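PDB 4HZD: CysE, serine acetyltransferase from Brucella abortus, which catalyses the transfer of an acetyl group from acetyl-coenzyme A to L-serine, giving O-acetylserine, the precursor of cysteine. Local coordinates for residues A[242-246]-A[256-260]; A[207-211]-A[224-230]. Residues are numbered along the deposited sequence.

Interaction 1 of 2, residues A[242-246]-A[256-260]; sequences HNVTV and ETGCT. With COA (coenzyme A), chain C.
At the C-terminal edge of the coenzyme A pocket, the last modelled residues, 256-260, leave strand 252-256, at the edge of its sheet within the chain, and cross 242-246, which leads into the strand next to it. Val244 and Glu256 form an antiparallel, non-hydrogen-bonded pair with CA atoms 4.2 Å apart and their side chains on the same face of the sheet. The two paths are skewed, running 120° apart (CA 243 to 245 against CA 256 to 259), and the contact continues onto Asn243 and Thr257. Asn243 does most of the holding. Its backbone is in the left-handed helical region (phi 58°, psi 37°), and Asn243 O accepts a hydrogen bond from Thr257 N at 2.8 Å. With chi1 at m its amide reaches the extended tail, Asn243 ND2 donating to Thr257 O, again at 2.8 Å; Asn243 OD1 is held by His242 ND1 at 2.9 Å, with His242 in the p rotamer. The fold is a left-handed parallel beta-helix, and the antiparallel pair belongs to a hairpin of strands 244-247 and 252-256, whose first strand lies parallel beside 229-230. Thr257, chi1 t, lays CG2 3.4 Å from Val244 O and CB 3.7 Å from Thr245 OG1. Thr245 OG1 makes a weak hydrogen bond, 3.4 Å, to O5A of the coenzyme A pyrophosphate, so the hairpin contributes directly to ligand binding; Ala214 and Ala232, together with Lys197 of a neighbouring subunit, bond the ligand elsewhere. Farther along, Gly258 CA lies 3.4 Å from Asn243 ND2, and Cys259 is disulfide-bonded to Cys227.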
loop_
_atom_site.group_PDB
_atom_site.type_symbol
_atom_site.label_atom_id
_atom_site.label_comp_id
_atom_site.label_asym_id
_atom_site.label_seq_id
_atom_site.Cartn_x
_atom_site.Cartn_y
_atom_site.Cartn_z
ATOM N N HIS A 242 35.235 -5.043 36.351
ATOM C CA HIS A 242 34.077 -4.303 36.818
ATOM C C HIS A 242 34.462 -2.912 37.249
ATOM O O HIS A 242 35.629 -2.646 37.534
ATOM C CB HIS A 242 33.339 -5.069 37.930
ATOM C CG HIS A 242 34.179 -5.298 39.161
ATOM N ND1 HIS A 242 34.120 -4.489 40.232
ATOM C CD2 HIS A 242 35.165 -6.247 39.432
ATOM C CE1 HIS A 242 34.998 -4.916 41.167
ATOM N NE2 HIS A 242 35.634 -5.993 40.676
ATOM N N ASN A 243 33.488 -2.005 37.243
ATOM C CA ASN A 243 33.615 -0.686 37.862
ATOM C C ASN A 243 34.761 0.209 37.360
ATOM O O ASN A 243 35.367 0.947 38.142
ATOM C CB ASN A 243 33.643 -0.831 39.392
ATOM C CG ASN A 243 32.292 -1.233 39.950
ATOM O OD1 ASN A 243 32.043 -2.410 40.212
ATOM N ND2 ASN A 243 31.402 -0.269 40.081
ATOM N N VAL A 244 35.047 0.146 36.058
ATOM C CA VAL A 244 35.978 1.098 35.424
ATOM C C VAL A 244 35.398 1.805 34.178
ATOM O O VAL A 244 34.437 1.309 33.552
ATOM C CB VAL A 244 37.331 0.425 35.046
ATOM C CG1 VAL A 244 38.020 -0.144 36.287
ATOM C CG2 VAL A 244 37.137 -0.684 34.026
ATOM N N THR A 245 35.968 2.953 33.818
ATOM C CA THR A 245 35.711 3.520 32.495
ATOM C C THR A 245 36.887 3.249 31.581
ATOM O O THR A 245 38.038 3.425 31.994
ATOM C CB THR A 245 35.397 5.017 32.527
ATOM O OG1 THR A 245 34.370 5.266 33.490
ATOM C CG2 THR A 245 34.926 5.493 31.157
ATOM N N VAL A 246 36.600 2.776 30.361
ATOM C CA VAL A 246 37.621 2.651 29.323
ATOM C C VAL A 246 37.373 3.594 28.167
ATOM O O VAL A 246 36.230 3.923 27.831
ATOM C CB VAL A 246 37.852 1.183 28.825
ATOM C CG1 VAL A 246 37.876 0.236 30.006
ATOM C CG2 VAL A 246 36.778 0.719 27.849
ATOM N N GLU A 256 37.795 5.005 37.367
ATOM C CA GLU A 256 36.991 4.122 38.185
ATOM C C GLU A 256 35.548 4.595 38.151
ATOM O O GLU A 256 35.289 5.788 38.067
ATOM C CB GLU A 256 37.507 4.202 39.611
ATOM C CG GLU A 256 37.216 3.003 40.484
ATOM C CD GLU A 256 37.828 3.172 41.863
ATOM O OE1 GLU A 256 39.073 3.177 41.952
ATOM O OE2 GLU A 256 37.070 3.308 42.854
ATOM N N THR A 257 34.594 3.679 38.240
ATOM C CA THR A 257 33.192 4.100 38.149
ATOM C C THR A 257 32.284 3.209 38.985
ATOM O O THR A 257 32.612 2.053 39.221
ATOM C CB THR A 257 32.739 4.186 36.658
ATOM O OG1 THR A 257 31.519 4.922 36.554
ATOM C CG2 THR A 257 32.583 2.821 36.034
ATOM N N GLY A 258 31.160 3.745 39.453
ATOM C CA GLY A 258 30.184 2.952 40.203
ATOM C C GLY A 258 28.915 2.751 39.396
ATOM O O GLY A 258 28.767 3.353 38.334
ATOM N N CYS A 259 28.002 1.913 39.896
ATOM C CA CYS A 259 26.670 1.709 39.276
ATOM C C CYS A 259 25.602 2.724 39.683
ATOM O O CYS A 259 25.851 3.605 40.512
ATOM C CB CYS A 259 26.133 0.303 39.557
ATOM S SG CYS A 259 26.176 -0.811 38.126
ATOM N N THR A 260 24.410 2.541 39.098
ATOM C CA THR A 260 23.208 3.396 39.240
ATOM C C THR A 260 23.384 4.765 38.584
ATOM O O THR A 260 23.856 4.859 37.442
ATOM C CB THR A 260 22.747 3.513 40.694
HETATM N N1A COA C . 37.810 8.854 23.795
HETATM C C2A COA C . 39.098 9.019 24.169
HETATM N N3A COA C . 39.462 9.470 25.389
HETATM C C4A COA C . 38.521 9.808 26.315
HETATM C C5A COA C . 37.093 9.673 25.979
HETATM C C6A COA C . 36.775 9.155 24.619
HETATM N N6A COA C . 35.493 8.985 24.203
HETATM N N7A COA C . 36.410 10.073 27.076
HETATM C C8A COA C . 37.314 10.430 28.029
HETATM N N9A COA C . 38.568 10.272 27.566
HETATM C C1B COA C . 39.849 10.551 28.271
HETATM C C2B COA C . 40.085 12.043 28.460
HETATM O O2B COA C . 40.662 12.629 27.291
HETATM C C3B COA C . 41.029 12.064 29.647
HETATM O O3B COA C . 42.396 11.945 29.205
HETATM P P3B COA C . 43.600 12.848 29.816
HETATM O O7A COA C . 43.410 12.678 31.312
HETATM O O8A COA C . 43.344 14.248 29.294
HETATM O O9A COA C . 44.871 12.240 29.251
HETATM C C4B COA C . 40.610 10.838 30.467
HETATM O O4B COA C . 39.901 9.965 29.575
HETATM C C5B COA C . 39.696 11.197 31.637
HETATM O O5B COA C . 38.488 11.779 31.137
HETATM P P1A COA C . 37.155 11.930 32.035
HETATM O O1A COA C . 36.158 12.720 31.211
HETATM O O2A COA C . 37.560 12.423 33.410
HETATM O O3A COA C . 36.656 10.390 32.172
HETATM P P2A COA C . 35.117 9.929 32.389
HETATM O O4A COA C . 34.429 10.985 33.219
HETATM O O5A COA C . 35.099 8.490 32.864
HETATM O O6A COA C . 34.507 9.973 30.886
HETATM C CBP COA C . 32.898 8.842 29.373
HETATM C CCP COA C . 33.118 9.737 30.598
HETATM C CDP COA C . 34.234 8.323 28.862
HETATM C CEP COA C . 32.038 7.660 29.832
HETATM C CAP COA C . 32.178 9.679 28.280
HETATM O OAP COA C . 32.911 10.878 27.941
HETATM C C9P COA C . 31.863 8.934 26.995
HETATM O O9P COA C . 32.542 9.095 25.981
HETATM N N8P COA C . 30.810 8.116 27.051
HETATM C C7P COA C . 29.883 7.915 25.959
HETATM C C6P COA C . 28.734 8.920 25.958
HETATM C C5P COA C . 28.050 8.903 24.608
HETATM O O5P COA C . 28.336 8.046 23.782
HETATM N N4P COA C . 27.140 9.874 24.413
HETATM C C3P COA C . 26.479 10.194 23.157
HETATM C C2P COA C . 25.223 11.030 23.392
HETATM S S1P COA C . 24.197 10.989 21.905
#

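Interaction 2 of 2, residues A[207-211]-A[224-230]; sequences RQGVL and VGQCSKI
Two successive coils run side by side here, each rounding a corner through a type II turn: Arg207 to Val210 in one, Gly225 to Ser228 in the next. The third turn positions are Gly209 (phi 78°, psi 1°) and Cys227 (phi 68°, psi 1°), their CA atoms 4.5 Å apart; within the second turn Ser228 N bonds to Gly225 O at 3.2 Å. Arg207 CA is nearest Gln226 CA, 4.8 Å; Leu211 and Lys229, also 4.8 Å between CA atoms, form a parallel bridge. Four backbone hydrogen bonds join the coils: Arg207 N to Val224 O, 3.1 Å; Cys227 N to Gln208 O, 3.0 Å; Leu211 N to Ser228 O, 3.2 Å; and Ile230 N to Leu211 O, 2.8 Å. Ser228 O also receives a CA-H...O contact from Val210 CA at 3.2 Å. Inside the corner, Val210 and Val224, both chi1 t, meet CG1 to CG1 at 3.9 Å, and Val210 CG2 lies 3.3 Å from Gly225 O. Outside, the CB atoms of Arg207 and Gln226 are 4.1 Å apart, while the arginine's guanidinium turns away to a salt bridge with Glu181. Leu211 (t, p) and Lys229 (chi1 m) share a sheet face, CB to CG 4.1 Å, and the lysine side chain comes about 4 Å from coenzyme A at the nearest atoms. Equivalent turns stacked coil on coil at the corners, with small aliphatic side chains directed inward, are the hallmark of the hexapeptide-repeat left-handed parallel beta-helix.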
loop_
_atom_site.group_PDB
_atom_site.type_symbol
_atom_site.label_atom_id
_atom_site.label_comp_id
_atom_site.label_asym_id
_atom_site.label_seq_id
_atom_site.Cartn_x
_atom_site.Cartn_y
_atom_site.Cartn_z
ATOM N N ARG A 207 28.057 -7.547 31.104
ATOM C CA ARG A 207 27.496 -7.705 32.456
ATOM C C ARG A 207 26.541 -6.557 32.800
ATOM O O ARG A 207 26.454 -5.576 32.068
ATOM C CB ARG A 207 28.615 -7.780 33.497
ATOM C CG ARG A 207 29.591 -8.935 33.276
ATOM C CD ARG A 207 29.027 -10.240 33.791
ATOM N NE ARG A 207 29.832 -11.399 33.374
ATOM C CZ ARG A 207 29.590 -12.164 32.294
ATOM N NH1 ARG A 207 28.569 -11.899 31.481
ATOM N NH2 ARG A 207 30.378 -13.204 32.008
ATOM N N GLN A 208 25.846 -6.706 33.924
ATOM C CA GLN A 208 24.774 -5.849 34.377
ATOM C C GLN A 208 25.243 -4.409 34.604
ATOM O O GLN A 208 26.361 -4.190 35.032
ATOM C CB GLN A 208 24.245 -6.458 35.685
ATOM C CG GLN A 208 22.755 -6.349 35.899
ATOM C CD GLN A 208 22.249 -7.167 37.081
ATOM O OE1 GLN A 208 21.908 -6.606 38.132
ATOM N NE2 GLN A 208 22.180 -8.497 36.911
ATOM N N GLY A 209 24.401 -3.421 34.311
ATOM C CA GLY A 209 24.712 -2.033 34.643
ATOM C C GLY A 209 25.683 -1.297 33.740
ATOM O O GLY A 209 25.976 -0.129 33.973
ATOM N N VAL A 210 26.170 -1.970 32.705
ATOM C CA VAL A 210 27.117 -1.373 31.743
ATOM C C VAL A 210 26.481 -0.274 30.861
ATOM O O VAL A 210 25.318 -0.372 30.443
ATOM C CB VAL A 210 27.800 -2.485 30.881
ATOM C CG1 VAL A 210 28.596 -1.927 29.699
ATOM C CG2 VAL A 210 28.724 -3.333 31.755
ATOM N N LEU A 211 27.252 0.781 30.622
ATOM C CA LEU A 211 26.978 1.751 29.580
ATOM C C LEU A 211 28.013 1.659 28.440
ATOM O O LEU A 211 29.238 1.703 28.657
ATOM C CB LEU A 211 26.908 3.160 30.177
ATOM C CG LEU A 211 27.014 4.395 29.275
ATOM C CD1 LEU A 211 25.794 4.510 28.372
ATOM C CD2 LEU A 211 27.175 5.653 30.135
ATOM N N VAL A 224 32.741 -7.482 29.349
ATOM C CA VAL A 224 32.736 -6.137 29.933
ATOM C C VAL A 224 32.154 -6.286 31.330
ATOM O O VAL A 224 30.988 -6.659 31.507
ATOM C CB VAL A 224 31.986 -5.084 29.083
ATOM C CG1 VAL A 224 32.056 -3.713 29.746
ATOM C CG2 VAL A 224 32.588 -5.017 27.683
ATOM N N GLY A 225 32.995 -6.054 32.339
ATOM C CA GLY A 225 32.583 -6.268 33.720
ATOM C C GLY A 225 31.462 -5.361 34.187
ATOM O O GLY A 225 31.209 -4.291 33.631
ATOM N N GLN A 226 30.800 -5.803 35.246
ATOM C CA GLN A 226 29.673 -5.122 35.801
ATOM C C GLN A 226 29.922 -3.639 36.108
ATOM O O GLN A 226 30.979 -3.278 36.621
ATOM C CB GLN A 226 29.236 -5.873 37.058
ATOM C CG GLN A 226 27.875 -5.463 37.563
ATOM C CD GLN A 226 27.301 -6.434 38.564
ATOM O OE1 GLN A 226 28.009 -7.291 39.094
ATOM N NE2 GLN A 226 25.998 -6.311 38.822
ATOM N N CYS A 227 28.937 -2.797 35.775
ATOM C CA CYS A 227 28.948 -1.347 36.060
ATOM C C CYS A 227 29.974 -0.533 35.294
ATOM O O CYS A 227 30.072 0.670 35.490
ATOM C CB CYS A 227 29.099 -1.081 37.549
ATOM S SG CYS A 227 27.825 -1.919 38.493
ATOM N N SER A 228 30.738 -1.179 34.426
ATOM C CA SER A 228 31.743 -0.468 33.640
ATOM C C SER A 228 31.132 0.343 32.529
ATOM O O SER A 228 29.980 0.088 32.115
ATOM C CB SER A 228 32.788 -1.445 33.122
ATOM O OG SER A 228 33.432 -2.023 34.255
ATOM N N LYS A 229 31.907 1.324 32.061
ATOM C CA LYS A 229 31.498 2.238 31.005
ATOM C C LYS A 229 32.498 2.274 29.845
ATOM O O LYS A 229 33.715 2.354 30.047
ATOM C CB LYS A 229 31.274 3.648 31.547
ATOM C CG LYS A 229 30.183 3.773 32.603
ATOM C CD LYS A 229 30.271 5.130 33.293
ATOM C CE LYS A 229 29.104 5.377 34.253
ATOM N NZ LYS A 229 28.611 4.109 34.871
ATOM N N ILE A 230 31.964 2.204 28.627
ATOM C CA ILE A 230 32.782 2.254 27.416
ATOM C C ILE A 230 32.577 3.603 26.749
ATOM O O ILE A 230 31.482 3.922 26.257
ATOM C CB ILE A 230 32.502 1.058 26.441
ATOM C CG1 ILE A 230 32.398 -0.288 27.177
ATOM C CG2 ILE A 230 33.492 1.020 25.263
ATOM C CD1 ILE A 230 33.698 -0.916 27.658
#

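Both interactions reach the same sheet, where strands 229-230 and 244-247 are neighbours, and their centres lie 7 Å apart. Interaction 2 is the regular, partly buried one: backbone bonds between parallel coils and valines facing the interior. Interaction 1 is a surface contact where the parallel order ends with an antiparallel last strand and a tail, so an asparagine side chain takes over part of the bonding. A disulfide between Cys227 SG and Cys259 SG, 2.0 Å, ties the tail to the corner of interaction 2, and Asn243 N probably bonds to Gln226 O at 2.9 Å. Lys229 and Thr245, one from each, touch beside coenzyme A.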